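Local structure of lipoxygenase (Cyanothece sp., 5EK8) at residues Ile174-Pro179 / Ile397-Asp402; Tyr452-Asn457 / Ala653-Asp658; Asp480-Ile485 / Ala549-Asn554. The protein probably catalyses the insertion of molecular oxygen into polyunsaturated fatty acids at a non-heme iron centre, as lipoxygenases do. One frame throughout, in Å; residues are numbered along the deposited sequence.

Interaction 1. Residues Ile174-Pro179 / Ile397-Asp402; sequences IFMPNP and INRRGD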
loop_
_atom_site.group_PDB
_atom_site.type_symbol
_atom_site.label_atom_id
_atom_site.label_comp_id
_atom_site.label_asym_id
_atom_site.label_seq_id
_atom_site.Cartn_x
_atom_site.Cartn_y
_atom_site.Cartn_z
ATOM N N ILE A 174 3.464 11.361 0.879
ATOM C CA ILE A 174 3.326 12.568 0.075
ATOM C C ILE A 174 2.415 13.552 0.799
ATOM O O ILE A 174 1.539 13.151 1.567
ATOM C CB ILE A 174 2.770 12.258 -1.333
ATOM C CG1 ILE A 174 2.969 13.458 -2.261
ATOM C CG2 ILE A 174 1.304 11.849 -1.263
ATOM C CD1 ILE A 174 2.593 13.191 -3.699
ATOM N N PHE A 175 2.639 14.841 0.584
ATOM C CA PHE A 175 1.753 15.849 1.146
ATOM C C PHE A 175 0.587 16.068 0.193
ATOM O O PHE A 175 0.760 16.578 -0.914
ATOM C CB PHE A 175 2.499 17.159 1.404
ATOM C CG PHE A 175 1.643 18.226 2.023
ATOM C CD1 PHE A 175 1.060 18.031 3.264
ATOM C CD2 PHE A 175 1.422 19.428 1.364
ATOM C CE1 PHE A 175 0.269 19.012 3.837
ATOM C CE2 PHE A 175 0.632 20.417 1.934
ATOM C CZ PHE A 175 0.060 20.208 3.174
ATOM N N MET A 176 -0.603 15.671 0.624
ATOM C CA MET A 176 -1.762 15.707 -0.250
ATOM C C MET A 176 -3.033 15.982 0.540
ATOM O O MET A 176 -3.814 15.070 0.807
ATOM C CB MET A 176 -1.879 14.386 -1.018
ATOM C CG MET A 176 -2.668 14.476 -2.314
ATOM S SD MET A 176 -2.201 13.175 -3.476
ATOM C CE MET A 176 -2.770 11.714 -2.615
ATOM N N PRO A 177 -3.240 17.250 0.925
ATOM C CA PRO A 177 -4.459 17.639 1.640
ATOM C C PRO A 177 -5.676 17.415 0.757
ATOM O O PRO A 177 -6.672 16.834 1.190
ATOM C CB PRO A 177 -4.259 19.135 1.919
ATOM C CG PRO A 177 -2.834 19.423 1.609
ATOM C CD PRO A 177 -2.395 18.411 0.607
ATOM N N ASN A 178 -5.578 17.891 -0.479
ATOM C CA ASN A 178 -6.597 17.647 -1.483
ATOM C C ASN A 178 -6.197 16.465 -2.346
ATOM O O ASN A 178 -5.350 16.601 -3.228
ATOM C CB ASN A 178 -6.812 18.887 -2.351
ATOM C CG ASN A 178 -7.156 20.115 -1.535
ATOM O OD1 ASN A 178 -7.773 20.016 -0.475
ATOM N ND2 ASN A 178 -6.754 21.283 -2.025
ATOM N N PRO A 179 -6.811 15.298 -2.098
ATOM C CA PRO A 179 -6.521 14.091 -2.878
ATOM C C PRO A 179 -6.945 14.279 -4.325
ATOM O O PRO A 179 -6.546 13.513 -5.201
ATOM C CB PRO A 179 -7.363 13.015 -2.188
ATOM C CG PRO A 179 -8.497 13.770 -1.586
ATOM C CD PRO A 179 -7.915 15.085 -1.146
ATOM N N ILE A 397 -4.505 5.666 -2.690
ATOM C CA ILE A 397 -5.248 4.753 -1.831
ATOM C C ILE A 397 -4.899 4.981 -0.365
ATOM O O ILE A 397 -5.767 4.870 0.500
ATOM C CB ILE A 397 -5.015 3.266 -2.212
ATOM C CG1 ILE A 397 -5.889 2.352 -1.349
ATOM C CG2 ILE A 397 -3.560 2.872 -2.091
ATOM C CD1 ILE A 397 -7.377 2.656 -1.437
ATOM N N ASN A 398 -3.647 5.325 -0.078
ATOM C CA ASN A 398 -3.286 5.627 1.304
ATOM C C ASN A 398 -3.980 6.897 1.800
ATOM O O ASN A 398 -4.521 6.939 2.919
ATOM C CB ASN A 398 -1.772 5.754 1.445
ATOM C CG ASN A 398 -1.067 4.421 1.337
ATOM O OD1 ASN A 398 -1.711 3.371 1.292
ATOM N ND2 ASN A 398 0.263 4.452 1.301
ATOM N N ARG A 399 -3.981 7.923 0.954
ATOM C CA ARG A 399 -4.661 9.171 1.277
ATOM C C ARG A 399 -6.163 8.950 1.457
ATOM O O ARG A 399 -6.807 9.632 2.253
ATOM C CB ARG A 399 -4.401 10.215 0.190
ATOM C CG ARG A 399 -5.126 11.531 0.394
ATOM C CD ARG A 399 -4.800 12.142 1.741
ATOM N NE ARG A 399 -5.589 13.344 1.997
ATOM C CZ ARG A 399 -6.757 13.354 2.631
ATOM N NH1 ARG A 399 -7.279 12.220 3.081
ATOM N NH2 ARG A 399 -7.401 14.498 2.815
ATOM N N ARG A 400 -6.712 7.985 0.725
ATOM C CA ARG A 400 -8.120 7.625 0.874
ATOM C C ARG A 400 -8.358 6.907 2.202
ATOM O O ARG A 400 -9.340 7.166 2.902
ATOM C CB ARG A 400 -8.578 6.748 -0.294
ATOM C CG ARG A 400 -9.975 6.154 -0.132
ATOM C CD ARG A 400 -11.034 7.232 0.040
ATOM N NE ARG A 400 -12.368 6.655 0.160
ATOM C CZ ARG A 400 -13.457 7.347 0.478
ATOM N NH1 ARG A 400 -13.371 8.650 0.717
ATOM N NH2 ARG A 400 -14.631 6.736 0.562
ATOM N N GLY A 401 -7.443 6.004 2.538
ATOM C CA GLY A 401 -7.498 5.272 3.787
ATOM C C GLY A 401 -7.420 6.202 4.979
ATOM O O GLY A 401 -7.923 5.880 6.056
ATOM N N ASP A 402 -6.796 7.363 4.787
ATOM C CA ASP A 402 -6.777 8.396 5.825
ATOM C C ASP A 402 -8.179 8.814 6.276
ATOM O O ASP A 402 -8.349 9.349 7.371
ATOM C CB ASP A 402 -6.010 9.629 5.345
ATOM C CG ASP A 402 -4.513 9.414 5.329
ATOM O OD1 ASP A 402 -4.037 8.504 6.044
ATOM O OD2 ASP A 402 -3.818 10.160 4.606
#

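Interaction 2. Residues Tyr452-Asn457 / Ala653-Asp658; sequences YAKAAN and AELGID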
loop_
_atom_site.group_PDB
_atom_site.type_symbol
_atom_site.label_atom_id
_atom_site.label_comp_id
_atom_site.label_asym_id
_atom_site.label_seq_id
_atom_site.Cartn_x
_atom_site.Cartn_y
_atom_site.Cartn_z
ATOM N N TYR A 452 1.668 -20.618 1.300
ATOM C CA TYR A 452 2.166 -19.259 1.144
ATOM C C TYR A 452 3.683 -19.211 0.982
ATOM O O TYR A 452 4.201 -18.437 0.186
ATOM C CB TYR A 452 1.776 -18.356 2.316
ATOM C CG TYR A 452 2.515 -17.049 2.186
ATOM C CD1 TYR A 452 2.159 -16.133 1.203
ATOM C CD2 TYR A 452 3.621 -16.761 2.985
ATOM C CE1 TYR A 452 2.856 -14.956 1.042
ATOM C CE2 TYR A 452 4.325 -15.583 2.828
ATOM C CZ TYR A 452 3.938 -14.689 1.856
ATOM O OH TYR A 452 4.627 -13.516 1.686
ATOM N N ALA A 453 4.396 -20.022 1.753
ATOM C CA ALA A 453 5.851 -20.015 1.700
ATOM C C ALA A 453 6.355 -20.484 0.341
ATOM O O ALA A 453 7.221 -19.850 -0.263
ATOM C CB ALA A 453 6.420 -20.876 2.801
ATOM N N LYS A 454 5.803 -21.597 -0.134
ATOM C CA LYS A 454 6.133 -22.114 -1.458
ATOM C C LYS A 454 5.895 -21.041 -2.525
ATOM O O LYS A 454 6.792 -20.719 -3.322
ATOM C CB LYS A 454 5.306 -23.371 -1.759
ATOM C CG LYS A 454 5.594 -24.544 -0.824
ATOM C CD LYS A 454 4.423 -25.519 -0.762
ATOM C CE LYS A 454 4.661 -26.770 -1.597
ATOM N NZ LYS A 454 5.708 -27.646 -0.998
ATOM N N ALA A 455 4.687 -20.482 -2.515
ATOM C CA ALA A 455 4.305 -19.430 -3.455
ATOM C C ALA A 455 5.285 -18.258 -3.441
ATOM O O ALA A 455 5.792 -17.830 -4.485
ATOM C CB ALA A 455 2.908 -18.941 -3.138
ATOM N N ALA A 456 5.554 -17.763 -2.239
ATOM C CA ALA A 456 6.418 -16.611 -2.022
ATOM C C ALA A 456 7.839 -16.858 -2.514
ATOM O O ALA A 456 8.433 -15.993 -3.150
ATOM C CB ALA A 456 6.430 -16.237 -0.547
ATOM N N ASN A 457 8.383 -18.036 -2.228
ATOM C CA ASN A 457 9.738 -18.352 -2.668
ATOM C C ASN A 457 9.839 -18.498 -4.185
ATOM O O ASN A 457 10.804 -18.024 -4.799
ATOM C CB ASN A 457 10.239 -19.622 -1.982
ATOM C CG ASN A 457 10.957 -19.330 -0.678
ATOM O OD1 ASN A 457 12.136 -18.966 -0.674
ATOM N ND2 ASN A 457 10.248 -19.482 0.436
ATOM N N ALA A 653 0.115 -22.979 -10.536
ATOM C CA ALA A 653 -1.125 -23.745 -10.627
ATOM C C ALA A 653 -1.110 -24.943 -9.670
ATOM O O ALA A 653 -2.129 -25.279 -9.064
ATOM C CB ALA A 653 -1.357 -24.209 -12.059
ATOM N N GLU A 654 0.055 -25.570 -9.529
ATOM C CA GLU A 654 0.223 -26.730 -8.651
ATOM C C GLU A 654 0.032 -26.370 -7.182
ATOM O O GLU A 654 -0.142 -27.246 -6.335
ATOM C CB GLU A 654 1.604 -27.360 -8.853
ATOM C CG GLU A 654 1.779 -28.052 -10.197
ATOM C CD GLU A 654 3.208 -28.485 -10.451
ATOM O OE1 GLU A 654 4.114 -28.001 -9.739
ATOM O OE2 GLU A 654 3.426 -29.309 -11.364
ATOM N N LEU A 655 0.078 -25.074 -6.886
ATOM C CA LEU A 655 -0.156 -24.578 -5.538
ATOM C C LEU A 655 -1.536 -23.935 -5.439
ATOM O O LEU A 655 -1.881 -23.340 -4.422
ATOM C CB LEU A 655 0.932 -23.578 -5.145
ATOM C CG LEU A 655 2.368 -24.098 -5.259
ATOM C CD1 LEU A 655 3.380 -22.986 -4.984
ATOM C CD2 LEU A 655 2.576 -25.277 -4.317
ATOM N N GLY A 656 -2.325 -24.062 -6.503
ATOM C CA GLY A 656 -3.678 -23.536 -6.524
ATOM C C GLY A 656 -3.728 -22.032 -6.708
ATOM O O GLY A 656 -4.609 -21.354 -6.176
ATOM N N ILE A 657 -2.776 -21.510 -7.473
ATOM C CA ILE A 657 -2.678 -20.074 -7.703
ATOM C C ILE A 657 -2.687 -19.720 -9.191
ATOM O O ILE A 657 -2.002 -20.349 -10.001
ATOM C CB ILE A 657 -1.404 -19.503 -7.049
ATOM C CG1 ILE A 657 -1.457 -19.713 -5.534
ATOM C CG2 ILE A 657 -1.242 -18.029 -7.386
ATOM C CD1 ILE A 657 -0.098 -19.922 -4.894
ATOM N N ASP A 658 -3.487 -18.719 -9.542
ATOM C CA ASP A 658 -3.486 -18.168 -10.889
ATOM C C ASP A 658 -2.595 -16.927 -10.937
ATOM O O ASP A 658 -2.876 -15.924 -10.280
ATOM C CB ASP A 658 -4.914 -17.829 -11.332
ATOM C CG ASP A 658 -5.042 -17.661 -12.839
ATOM O OD1 ASP A 658 -4.015 -17.411 -13.508
ATOM O OD2 ASP A 658 -6.179 -17.780 -13.354
#

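Interaction 3. Residues Asp480-Ile485 / Ala549-Asn554; sequences DEWVEI and ATDIDN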
loop_
_atom_site.group_PDB
_atom_site.type_symbol
_atom_site.label_atom_id
_atom_site.label_comp_id
_atom_site.label_asym_id
_atom_site.label_seq_id
_atom_site.Cartn_x
_atom_site.Cartn_y
_atom_site.Cartn_z
ATOM N N ASP A 480 25.357 5.201 -15.943
ATOM C CA ASP A 480 25.500 6.565 -16.455
ATOM C C ASP A 480 24.685 7.585 -15.661
ATOM O O ASP A 480 25.081 8.743 -15.533
ATOM C CB ASP A 480 25.094 6.632 -17.931
ATOM C CG ASP A 480 26.151 6.063 -18.858
ATOM O OD1 ASP A 480 27.258 5.745 -18.374
ATOM O OD2 ASP A 480 25.879 5.947 -20.073
ATOM N N GLU A 481 23.545 7.154 -15.138
ATOM C CA GLU A 481 22.671 8.043 -14.387
ATOM C C GLU A 481 22.490 7.541 -12.962
ATOM O O GLU A 481 21.388 7.561 -12.412
ATOM C CB GLU A 481 21.317 8.181 -15.087
ATOM C CG GLU A 481 21.385 8.884 -16.438
ATOM C CD GLU A 481 21.729 10.367 -16.321
ATOM O OE1 GLU A 481 21.860 10.877 -15.182
ATOM O OE2 GLU A 481 21.864 11.025 -17.377
ATOM N N TRP A 482 23.596 7.101 -12.372
ATOM C CA TRP A 482 23.597 6.543 -11.026
ATOM C C TRP A 482 23.300 7.609 -9.972
ATOM O O TRP A 482 22.842 7.301 -8.865
ATOM C CB TRP A 482 24.942 5.872 -10.745
ATOM C CG TRP A 482 25.016 5.218 -9.412
ATOM C CD1 TRP A 482 25.586 5.724 -8.278
ATOM C CD2 TRP A 482 24.502 3.929 -9.064
ATOM N NE1 TRP A 482 25.455 4.829 -7.246
ATOM C CE2 TRP A 482 24.794 3.719 -7.702
ATOM C CE3 TRP A 482 23.820 2.933 -9.772
ATOM C CZ2 TRP A 482 24.428 2.553 -7.031
ATOM C CZ3 TRP A 482 23.455 1.777 -9.102
ATOM C CH2 TRP A 482 23.763 1.595 -7.747
ATOM N N VAL A 483 23.561 8.863 -10.329
ATOM C CA VAL A 483 23.287 9.996 -9.451
ATOM C C VAL A 483 21.830 9.986 -8.993
ATOM O O VAL A 483 21.522 10.297 -7.836
ATOM C CB VAL A 483 23.613 11.329 -10.153
ATOM C CG1 VAL A 483 23.050 12.510 -9.374
ATOM C CG2 VAL A 483 25.117 11.467 -10.334
ATOM N N GLU A 484 20.943 9.600 -9.904
ATOM C CA GLU A 484 19.528 9.464 -9.583
ATOM C C GLU A 484 19.337 8.413 -8.493
ATOM O O GLU A 484 18.560 8.613 -7.561
ATOM C CB GLU A 484 18.715 9.101 -10.834
ATOM C CG GLU A 484 18.644 10.220 -11.864
ATOM C CD GLU A 484 17.538 10.019 -12.890
ATOM O OE1 GLU A 484 16.916 8.935 -12.897
ATOM O OE2 GLU A 484 17.288 10.948 -13.691
ATOM N N ILE A 485 20.057 7.300 -8.603
ATOM C CA ILE A 485 19.991 6.261 -7.578
ATOM C C ILE A 485 20.467 6.794 -6.234
ATOM O O ILE A 485 19.902 6.458 -5.190
ATOM C CB ILE A 485 20.827 5.025 -7.953
ATOM C CG1 ILE A 485 20.348 4.448 -9.289
ATOM C CG2 ILE A 485 20.757 3.983 -6.846
ATOM C CD1 ILE A 485 18.864 4.119 -9.329
ATOM N N ALA A 549 29.975 -3.132 -7.212
ATOM C CA ALA A 549 29.346 -4.436 -7.019
ATOM C C ALA A 549 28.391 -4.407 -5.825
ATOM O O ALA A 549 27.229 -4.826 -5.921
ATOM C CB ALA A 549 30.402 -5.512 -6.832
ATOM N N THR A 550 28.889 -3.882 -4.711
ATOM C CA THR A 550 28.095 -3.725 -3.499
ATOM C C THR A 550 26.848 -2.882 -3.731
ATOM O O THR A 550 25.739 -3.311 -3.421
ATOM C CB THR A 550 28.926 -3.084 -2.373
ATOM O OG1 THR A 550 29.932 -4.009 -1.946
ATOM C CG2 THR A 550 28.041 -2.728 -1.187
ATOM N N ASP A 551 27.037 -1.685 -4.277
ATOM C CA ASP A 551 25.935 -0.748 -4.476
ATOM C C ASP A 551 24.881 -1.309 -5.429
ATOM O O ASP A 551 23.679 -1.191 -5.177
ATOM C CB ASP A 551 26.464 0.591 -4.998
ATOM C CG ASP A 551 27.231 1.370 -3.944
ATOM O OD1 ASP A 551 26.984 1.149 -2.737
ATOM O OD2 ASP A 551 28.080 2.207 -4.321
ATOM N N ILE A 552 25.341 -1.920 -6.517
ATOM C CA ILE A 552 24.450 -2.539 -7.488
ATOM C C ILE A 552 23.643 -3.654 -6.830
ATOM O O ILE A 552 22.430 -3.730 -7.013
ATOM C CB ILE A 552 25.228 -3.101 -8.697
ATOM C CG1 ILE A 552 25.808 -1.965 -9.547
ATOM C CG2 ILE A 552 24.328 -3.968 -9.558
ATOM C CD1 ILE A 552 24.776 -1.231 -10.382
ATOM N N ASP A 553 24.308 -4.505 -6.051
ATOM C CA ASP A 553 23.611 -5.580 -5.346
ATOM C C ASP A 553 22.581 -5.028 -4.366
ATOM O O ASP A 553 21.476 -5.564 -4.244
ATOM C CB ASP A 553 24.607 -6.478 -4.614
ATOM C CG ASP A 553 25.427 -7.327 -5.563
ATOM O OD1 ASP A 553 24.967 -7.554 -6.704
ATOM O OD2 ASP A 553 26.528 -7.768 -5.165
ATOM N N ASN A 554 22.952 -3.956 -3.674
ATOM C CA ASN A 554 22.033 -3.236 -2.803
ATOM C C ASN A 554 20.773 -2.814 -3.543
ATOM O O ASN A 554 19.654 -3.065 -3.087
ATOM C CB ASN A 554 22.713 -2.003 -2.207
ATOM C CG ASN A 554 23.511 -2.316 -0.960
ATOM O OD1 ASN A 554 23.526 -3.450 -0.481
ATOM N ND2 ASN A 554 24.187 -1.305 -0.425
#

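Interaction 1. Residues Ile174-Pro179 / Ile397-Asp402
Arg399 of helix 394-404 meets the irregular chain 174-179 through Met176, Pro177 and Pro179, illustrating how a single arginine can tie a helix to a loop by reading backbone carbonyls. The loop runs between strand 152-160 and helix 188-214; helix 394-404 falls within the lipoxygenase family region. Asn398 comes first and faces elsewhere: its OD1 accepts a hydrogen bond from His364 ND1, and its ND2 pairs with Glu368. His364 is an iron ligand, so Asn398 lies in the second shell and probably steadies that ligand. Arg399, next, turns toward the loop. Its CG lies opposite the backbone N (chi1 177°), and a bend at chi2 swings the guanidinium alongside the loop backbone. On the way the aliphatic part is packed: Met176 CE lies 3.6 Å from Arg399 CB, and Pro179 CB 3.7 Å from Arg399 CG. At the polar end the guanidinium presents its edge. Arg399 NE gives a hydrogen bond of 2.7 Å to Met176 O, which lies in the guanidinium plane; NE sits almost in line with the C=O bond, although the N-H is bent (145°). Arg399 NH2 reaches Pro177 O at 2.9 Å, tilted both from that carbonyl plane and from the guanidinium plane. NH1 forms a salt bridge with Asp403, so all three nitrogens have partners. Asp402 then adds a second link between helix and loop, a salt bridge to Arg173. Replacing Arg399 by a leucine would probably leave the carbonyls of Met176 and Pro177 without these donors and remove this salt-bridge partner of Asp403. The grip is on main-chain oxygens, independent of the side chains of Met176 and Pro177, and is consistent with the loop being held here, while Asp403 would be expected to help balance the charge.

Interaction 2. Residues Tyr452-Asn457 / Ala653-Asp658
Lys454 and Leu655 meet along their hydrocarbon parts, a small case of the rule that a lysine near a surface can lend its methylenes to apolar packing. Starting from the backbone of helix 451-473, Lys454 CB lies 3.8 Å from Leu655 CD1 and a little farther from CD2. Beyond CG the chain bends at chi3 and chi4 and follows the other branch: Lys454 CD is 4.0 Å from Leu655 CD2, and CE closes to 3.7 Å from that same methyl. The tip then turns away, and NZ makes a long, weak ion pair with Asp448.

The two leucine methyls thus divide their work, since CD1 also lies 3.8 Å from the backbone N of Ala455. Next to them Ala455 CB is met by Ile657 CD1 at 3.6 Å, a plain methyl-to-methyl contact. Leu655 and Ile657 flank Gly656, which at positive phi is the C-prime residue of the Schellman motif ending helix 649-653: Ile657 N bonds back to the carbonyl just before Ala653, and Gly656 N to Ala653 O. Helix 451-473 also packs on helix 549-574: Tyr452 meets Trp572 edge-to-face, and Ala455 touches the same tryptophan. Across 452-457 and 653-658 the chemistry is apolar and non-directional, so fit between methyl and methylene groups is what joins the chain shortly before the C-terminus to helix 451-473, while the ammonium is kept outside it.

Interaction 3. Residues Asp480-Ile485 / Ala549-Asn554
Trp482 points the benzo end of its indole at the flank of helix 549-574, where Asp551 and Ile552 meet it. The general lesson is that a large flat side chain can span backbones that are themselves well apart: the nearest CA atoms, those of Trp482 and Ile552, are 9.8 Å from each other. Trp482 spans this distance because chi1, at -177°, carries the indole away from the backbone N, beside the carbonyl carbon, and outward from its own helix. Trp482 and Asp551 side chains cross at about a right angle, with the ring and carboxylate planes 25° apart. Trp482 CZ2 lies 3.5 Å from Asp551 CB, so the aspartate is touched at its aliphatic carbon. At the other corner of the ring Trp482 CZ3 meets Ile552 CD1, again at 3.5 Å; both approaches are oblique. Between them Trp482 CH2 faces the carbonyl Asp551 O at 3.8 Å, which sits at the ring edge and in its plane.

The fold context is a break between two consecutive helices, 475-480 and 482-495. Glu481 leaves helical geometry there, and Trp482 follows directly, near the beginning of the second helix. The partner, helix 549-574, is the long helix that carries the iron ligands His570 and Asn574 toward its other end; the contact sits at its first turns, far from the metal.

One face of the indole is covered from its own helix by Ile485, whose CB stands 3.9 Å above the plane and over the centre of the Trp482 ring. Leu555, on the next turn of helix 549-574, touches both Trp482 and Ile485. The polar corner is held separately: Trp482 NE1 hydrogen-bonds Thr542 OG1, and the same hydroxyl forms a weak bond with Asp551 OD2.

The three contacts lie wide apart, with centres 31 to 33 Å from one another and nearest atoms about 16 to 18 Å apart. Interaction 1 closes along the chain before the others open, and interaction 3 is nested inside the loop closed by interaction 2. Helix 549-574 connects the latter pair: its first turns take part in interaction 3, while Phe564 and Trp572, farther along, pack on helix 451-473; Trp572 falls between the iron ligands His570 and Asn574 in sequence. In interaction 1, Asn398 of helix 394-404 hydrogen-bonds the iron ligand His364 on helix 337-377. Dispersed contacts of this kind tie loops and helix ends to the helical body that holds the iron.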